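PDB 3FHL: putative oxidoreductase from Bacteroides fragilis NCTC 9343, which probably acts as a nucleotide-dependent oxidoreductase of the Gfo/Idh/MocA family, pairing an NAD-binding Rossmann domain with a C-terminal alpha/beta domain. Local coordinates for residues C[144-156]-C[224-236]. Sequence-based numbering, arbitrary orientation.
Sequences GRLVEYESTFARY and APNVKITLKASYL
Tyr149 and Ser151 exchange backbone hydrogen bonds with Lys228, Thr230 and Lys232 at the centre of a parallel strand pair, 146-154 beside 228-234, within the large mixed sheet of the C-terminal alpha/beta domain. The ladder runs from Lys228 N to Val147 O (2.9 Å) as far as Arg155 N to Ser234 O.

On the tightly packed face, helix 180-191 packs on Tyr149, Ser151 and Phe153, while Ile229 and Ala233 touch strand 213-221. Tyr149 CG lies anti to the backbone N (chi1 173°), which stands the ring out from the sheet, with Ile229 CG2 and Leu231 CD2 at its edge; Leu231 CD2 meets ring atom CE2 (4.0 Å) and also touches Ser151 CB. Small Ala233 fits close beside Phe153, CB to CB 4.0 Å, while Ser151 OG hydrogen-bonds with Arg243 NH2.

The opposite face, with Glu148, Glu150, Thr152, Lys228, Thr230 and Lys232, is polar, holds two waters and meets the second subunit. One water donates to Glu148 OE2 and also bonds Thr230 OG1; another bonds Thr152 OG1 and, weakly, Thr230 O. Lysine and glutamate suit this side, since Lys232 NZ forms salt bridges with Glu148 and Glu150 of the second subunit, and the reciprocal pairs form too.

Past the strand ends the pair is more open to solvent, yet extended Arg155 runs alongside the Tyr235 ring, its CD 3.6 Å from CE1, and Arg155 NH1 gives Tyr235 OH a weak, bent hydrogen bond of 3.2 Å (134° at the hydrogen).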
loop_
_atom_site.group_PDB
_atom_site.type_symbol
_atom_site.label_atom_id
_atom_site.label_comp_id
_atom_site.label_asym_id
_atom_site.label_seq_id
_atom_site.Cartn_x
_atom_site.Cartn_y
_atom_site.Cartn_z
ATOM N N GLY C 144 0.460 -21.341 -3.995
ATOM C CA GLY C 144 1.097 -22.100 -2.924
ATOM C C GLY C 144 0.426 -21.700 -1.628
ATOM O O GLY C 144 -0.789 -21.564 -1.581
ATOM N N ARG C 145 1.209 -21.512 -0.570
ATOM C CA ARG C 145 0.674 -20.987 0.693
ATOM C C ARG C 145 0.596 -19.458 0.591
ATOM O O ARG C 145 1.609 -18.819 0.321
ATOM C CB ARG C 145 1.581 -21.399 1.846
ATOM C CG ARG C 145 1.289 -20.699 3.160
ATOM C CD ARG C 145 2.092 -21.273 4.305
ATOM N NE ARG C 145 3.538 -21.315 4.078
ATOM C CZ ARG C 145 4.384 -20.338 4.402
ATOM N NH1 ARG C 145 3.933 -19.210 4.935
ATOM N NH2 ARG C 145 5.684 -20.481 4.176
ATOM N N LEU C 146 -0.589 -18.882 0.794
ATOM C CA LEU C 146 -0.749 -17.421 0.729
ATOM C C LEU C 146 -0.072 -16.750 1.917
ATOM O O LEU C 146 -0.206 -17.208 3.069
ATOM C CB LEU C 146 -2.225 -17.015 0.690
ATOM C CG LEU C 146 -2.541 -15.525 0.445
ATOM C CD1 LEU C 146 -2.359 -15.174 -1.007
ATOM C CD2 LEU C 146 -3.948 -15.203 0.907
ATOM N N VAL C 147 0.665 -15.673 1.635
ATOM C CA VAL C 147 1.325 -14.904 2.698
ATOM C C VAL C 147 0.864 -13.453 2.790
ATOM O O VAL C 147 0.992 -12.830 3.847
ATOM C CB VAL C 147 2.880 -14.990 2.616
ATOM C CG1 VAL C 147 3.348 -16.438 2.609
ATOM C CG2 VAL C 147 3.428 -14.250 1.385
ATOM N N GLU C 148 0.313 -12.909 1.702
ATOM C CA GLU C 148 -0.085 -11.507 1.699
ATOM C C GLU C 148 -1.291 -11.248 0.809
ATOM O O GLU C 148 -1.386 -11.803 -0.276
ATOM C CB GLU C 148 1.092 -10.603 1.272
ATOM C CG GLU C 148 0.737 -9.109 1.248
ATOM C CD GLU C 148 1.943 -8.175 1.204
ATOM O OE1 GLU C 148 2.962 -8.535 0.566
ATOM O OE2 GLU C 148 1.846 -7.072 1.799
ATOM N N TYR C 149 -2.187 -10.387 1.286
ATOM C CA TYR C 149 -3.423 -10.048 0.598
ATOM C C TYR C 149 -3.565 -8.543 0.661
ATOM O O TYR C 149 -3.645 -7.959 1.752
ATOM C CB TYR C 149 -4.593 -10.705 1.350
ATOM C CG TYR C 149 -5.997 -10.349 0.902
ATOM C CD1 TYR C 149 -6.618 -11.062 -0.134
ATOM C CD2 TYR C 149 -6.721 -9.342 1.545
ATOM C CE1 TYR C 149 -7.915 -10.777 -0.513
ATOM C CE2 TYR C 149 -8.020 -9.035 1.171
ATOM C CZ TYR C 149 -8.616 -9.766 0.144
ATOM O OH TYR C 149 -9.894 -9.466 -0.234
ATOM N N GLU C 150 -3.601 -7.924 -0.510
ATOM C CA GLU C 150 -3.808 -6.486 -0.630
ATOM C C GLU C 150 -5.024 -6.232 -1.471
ATOM O O GLU C 150 -5.162 -6.795 -2.561
ATOM C CB GLU C 150 -2.606 -5.822 -1.292
ATOM C CG GLU C 150 -1.319 -5.964 -0.474
ATOM C CD GLU C 150 -0.071 -5.737 -1.297
ATOM O OE1 GLU C 150 0.018 -4.720 -2.021
ATOM O OE2 GLU C 150 0.829 -6.586 -1.213
ATOM N N SER C 151 -5.898 -5.366 -0.986
ATOM C CA SER C 151 -7.135 -5.081 -1.692
ATOM C C SER C 151 -7.350 -3.570 -1.648
ATOM O O SER C 151 -7.391 -2.974 -0.578
ATOM C CB SER C 151 -8.295 -5.867 -1.032
ATOM O OG SER C 151 -9.572 -5.429 -1.465
ATOM N N THR C 152 -7.482 -2.949 -2.817
ATOM C CA THR C 152 -7.521 -1.501 -2.922
ATOM C C THR C 152 -8.563 -1.011 -3.912
ATOM O O THR C 152 -8.652 -1.554 -5.008
ATOM C CB THR C 152 -6.145 -0.953 -3.433
ATOM O OG1 THR C 152 -5.101 -1.396 -2.568
ATOM C CG2 THR C 152 -6.121 0.599 -3.553
ATOM N N PHE C 153 -9.339 0.008 -3.532
ATOM C CA PHE C 153 -10.122 0.776 -4.505
ATOM C C PHE C 153 -9.451 2.104 -4.860
ATOM O O PHE C 153 -9.516 3.084 -4.109
ATOM C CB PHE C 153 -11.546 1.054 -4.008
ATOM C CG PHE C 153 -12.524 -0.059 -4.259
ATOM C CD1 PHE C 153 -12.635 -0.648 -5.521
ATOM C CD2 PHE C 153 -13.370 -0.495 -3.238
ATOM C CE1 PHE C 153 -13.557 -1.667 -5.751
ATOM C CE2 PHE C 153 -14.296 -1.519 -3.462
ATOM C CZ PHE C 153 -14.386 -2.104 -4.715
ATOM N N ALA C 154 -8.825 2.128 -6.030
ATOM C CA ALA C 154 -8.129 3.294 -6.526
ATOM C C ALA C 154 -9.076 4.169 -7.333
ATOM O O ALA C 154 -9.717 3.710 -8.286
ATOM C CB ALA C 154 -6.969 2.850 -7.373
ATOM N N ARG C 155 -9.181 5.430 -6.948
ATOM C CA ARG C 155 -10.016 6.368 -7.691
ATOM C C ARG C 155 -9.251 7.667 -7.901
ATOM O O ARG C 155 -8.249 7.912 -7.244
ATOM C CB ARG C 155 -11.325 6.637 -6.932
ATOM C CG ARG C 155 -12.232 5.410 -6.789
ATOM C CD ARG C 155 -13.665 5.797 -6.451
ATOM N NE ARG C 155 -14.581 4.662 -6.567
ATOM C CZ ARG C 155 -15.838 4.647 -6.124
ATOM N NH1 ARG C 155 -16.353 5.712 -5.513
ATOM N NH2 ARG C 155 -16.577 3.555 -6.285
ATOM N N TYR C 156 -9.724 8.494 -8.823
ATOM C CA TYR C 156 -9.135 9.797 -9.027
ATOM C C TYR C 156 -10.219 10.828 -9.297
ATOM O O TYR C 156 -10.757 10.893 -10.400
ATOM C CB TYR C 156 -8.071 9.793 -10.150
ATOM C CG TYR C 156 -7.432 11.158 -10.331
ATOM C CD1 TYR C 156 -6.535 11.659 -9.384
ATOM C CD2 TYR C 156 -7.767 11.971 -11.416
ATOM C CE1 TYR C 156 -5.975 12.920 -9.527
ATOM C CE2 TYR C 156 -7.228 13.237 -11.561
ATOM C CZ TYR C 156 -6.327 13.706 -10.611
ATOM O OH TYR C 156 -5.780 14.958 -10.740
ATOM N N ALA C 224 -6.358 -17.326 9.317
ATOM C CA ALA C 224 -5.048 -17.276 8.681
ATOM C C ALA C 224 -4.204 -16.185 9.357
ATOM O O ALA C 224 -3.958 -15.136 8.759
ATOM C CB ALA C 224 -5.209 -16.986 7.193
ATOM N N PRO C 225 -3.763 -16.424 10.612
ATOM C CA PRO C 225 -3.177 -15.320 11.382
ATOM C C PRO C 225 -1.777 -14.847 10.953
ATOM O O PRO C 225 -1.313 -13.829 11.460
ATOM C CB PRO C 225 -3.174 -15.856 12.827
ATOM C CG PRO C 225 -3.095 -17.326 12.682
ATOM C CD PRO C 225 -3.773 -17.690 11.382
ATOM N N ASN C 226 -1.140 -15.556 10.019
ATOM C CA ASN C 226 0.171 -15.180 9.483
ATOM C C ASN C 226 0.100 -14.505 8.117
ATOM O O ASN C 226 1.143 -14.177 7.531
ATOM C CB ASN C 226 1.064 -16.404 9.353
ATOM C CG ASN C 226 1.353 -17.059 10.679
ATOM O OD1 ASN C 226 1.385 -16.405 11.720
ATOM N ND2 ASN C 226 1.566 -18.370 10.648
ATOM N N VAL C 227 -1.114 -14.329 7.591
ATOM C CA VAL C 227 -1.290 -13.612 6.318
ATOM C C VAL C 227 -1.348 -12.116 6.600
ATOM O O VAL C 227 -2.097 -11.667 7.477
ATOM C CB VAL C 227 -2.566 -14.070 5.518
ATOM C CG1 VAL C 227 -2.738 -13.250 4.220
ATOM C CG2 VAL C 227 -2.472 -15.538 5.137
ATOM N N LYS C 228 -0.560 -11.352 5.839
ATOM C CA LYS C 228 -0.504 -9.912 5.960
ATOM C C LYS C 228 -1.608 -9.276 5.121
ATOM O O LYS C 228 -1.678 -9.521 3.918
ATOM C CB LYS C 228 0.887 -9.424 5.531
ATOM C CG LYS C 228 2.030 -10.091 6.302
ATOM C CD LYS C 228 2.031 -9.661 7.777
ATOM C CE LYS C 228 3.283 -10.156 8.495
ATOM N NZ LYS C 228 3.139 -10.043 9.967
ATOM N N ILE C 229 -2.456 -8.472 5.768
ATOM C CA ILE C 229 -3.627 -7.865 5.123
ATOM C C ILE C 229 -3.517 -6.349 5.011
ATOM O O ILE C 229 -3.310 -5.662 6.004
ATOM C CB ILE C 229 -4.947 -8.200 5.887
ATOM C CG1 ILE C 229 -5.273 -9.691 5.795
ATOM C CG2 ILE C 229 -6.125 -7.366 5.361
ATOM C CD1 ILE C 229 -6.635 -10.045 6.338
ATOM N N THR C 230 -3.661 -5.827 3.794
ATOM C CA THR C 230 -3.759 -4.378 3.604
ATOM C C THR C 230 -5.016 -4.049 2.821
ATOM O O THR C 230 -5.214 -4.560 1.714
ATOM C CB THR C 230 -2.556 -3.797 2.817
ATOM O OG1 THR C 230 -1.336 -4.245 3.394
ATOM C CG2 THR C 230 -2.567 -2.288 2.858
ATOM N N LEU C 231 -5.853 -3.180 3.382
ATOM C CA LEU C 231 -7.030 -2.660 2.677
ATOM C C LEU C 231 -6.883 -1.154 2.477
ATOM O O LEU C 231 -6.545 -0.422 3.411
ATOM C CB LEU C 231 -8.319 -2.990 3.454
ATOM C CG LEU C 231 -8.422 -4.423 4.009
ATOM C CD1 LEU C 231 -9.616 -4.553 4.938
ATOM C CD2 LEU C 231 -8.538 -5.438 2.861
ATOM N N LYS C 232 -7.130 -0.686 1.261
ATOM C CA LYS C 232 -6.864 0.706 0.925
ATOM C C LYS C 232 -7.894 1.275 -0.012
ATOM O O LYS C 232 -8.423 0.560 -0.856
ATOM C CB LYS C 232 -5.532 0.819 0.184
ATOM C CG LYS C 232 -4.326 1.091 1.004
ATOM C CD LYS C 232 -3.102 1.311 0.097
ATOM C CE LYS C 232 -2.859 2.777 -0.202
ATOM N NZ LYS C 232 -1.483 2.951 -0.801
ATOM N N ALA C 233 -8.133 2.576 0.107
ATOM C CA ALA C 233 -8.842 3.318 -0.938
ATOM C C ALA C 233 -8.439 4.772 -0.909
ATOM O O ALA C 233 -8.064 5.285 0.139
ATOM C CB ALA C 233 -10.357 3.197 -0.794
ATOM N N SER C 234 -8.545 5.439 -2.057
ATOM C CA SER C 234 -8.153 6.834 -2.159
ATOM C C SER C 234 -8.831 7.458 -3.360
ATOM O O SER C 234 -9.045 6.788 -4.369
ATOM C CB SER C 234 -6.626 6.959 -2.311
ATOM O OG SER C 234 -6.226 8.324 -2.425
ATOM N N TYR C 235 -9.155 8.740 -3.233
ATOM C CA TYR C 235 -9.654 9.534 -4.352
ATOM C C TYR C 235 -8.541 10.268 -5.101
ATOM O O TYR C 235 -8.811 11.024 -6.030
ATOM C CB TYR C 235 -10.710 10.527 -3.873
ATOM C CG TYR C 235 -12.120 9.985 -3.919
ATOM C CD1 TYR C 235 -12.716 9.639 -5.132
ATOM C CD2 TYR C 235 -12.861 9.829 -2.754
ATOM C CE1 TYR C 235 -14.013 9.155 -5.180
ATOM C CE2 TYR C 235 -14.165 9.352 -2.793
ATOM C CZ TYR C 235 -14.730 9.007 -4.006
ATOM O OH TYR C 235 -16.017 8.518 -4.037
ATOM N N LEU C 236 -7.291 10.037 -4.711
ATOM C CA LEU C 236 -6.164 10.632 -5.431
ATOM C C LEU C 236 -5.127 9.596 -5.831
ATOM O O LEU C 236 -4.041 9.520 -5.243
ATOM C CB LEU C 236 -5.537 11.756 -4.601
ATOM C CG LEU C 236 -6.324 13.068 -4.506
ATOM C CD1 LEU C 236 -5.534 14.035 -3.612
ATOM C CD2 LEU C 236 -6.596 13.676 -5.898
HETATM O O HOH W 1 -0.489 -6.755 3.195
HETATM O O HOH W 2 -4.037 -2.534 -0.031
#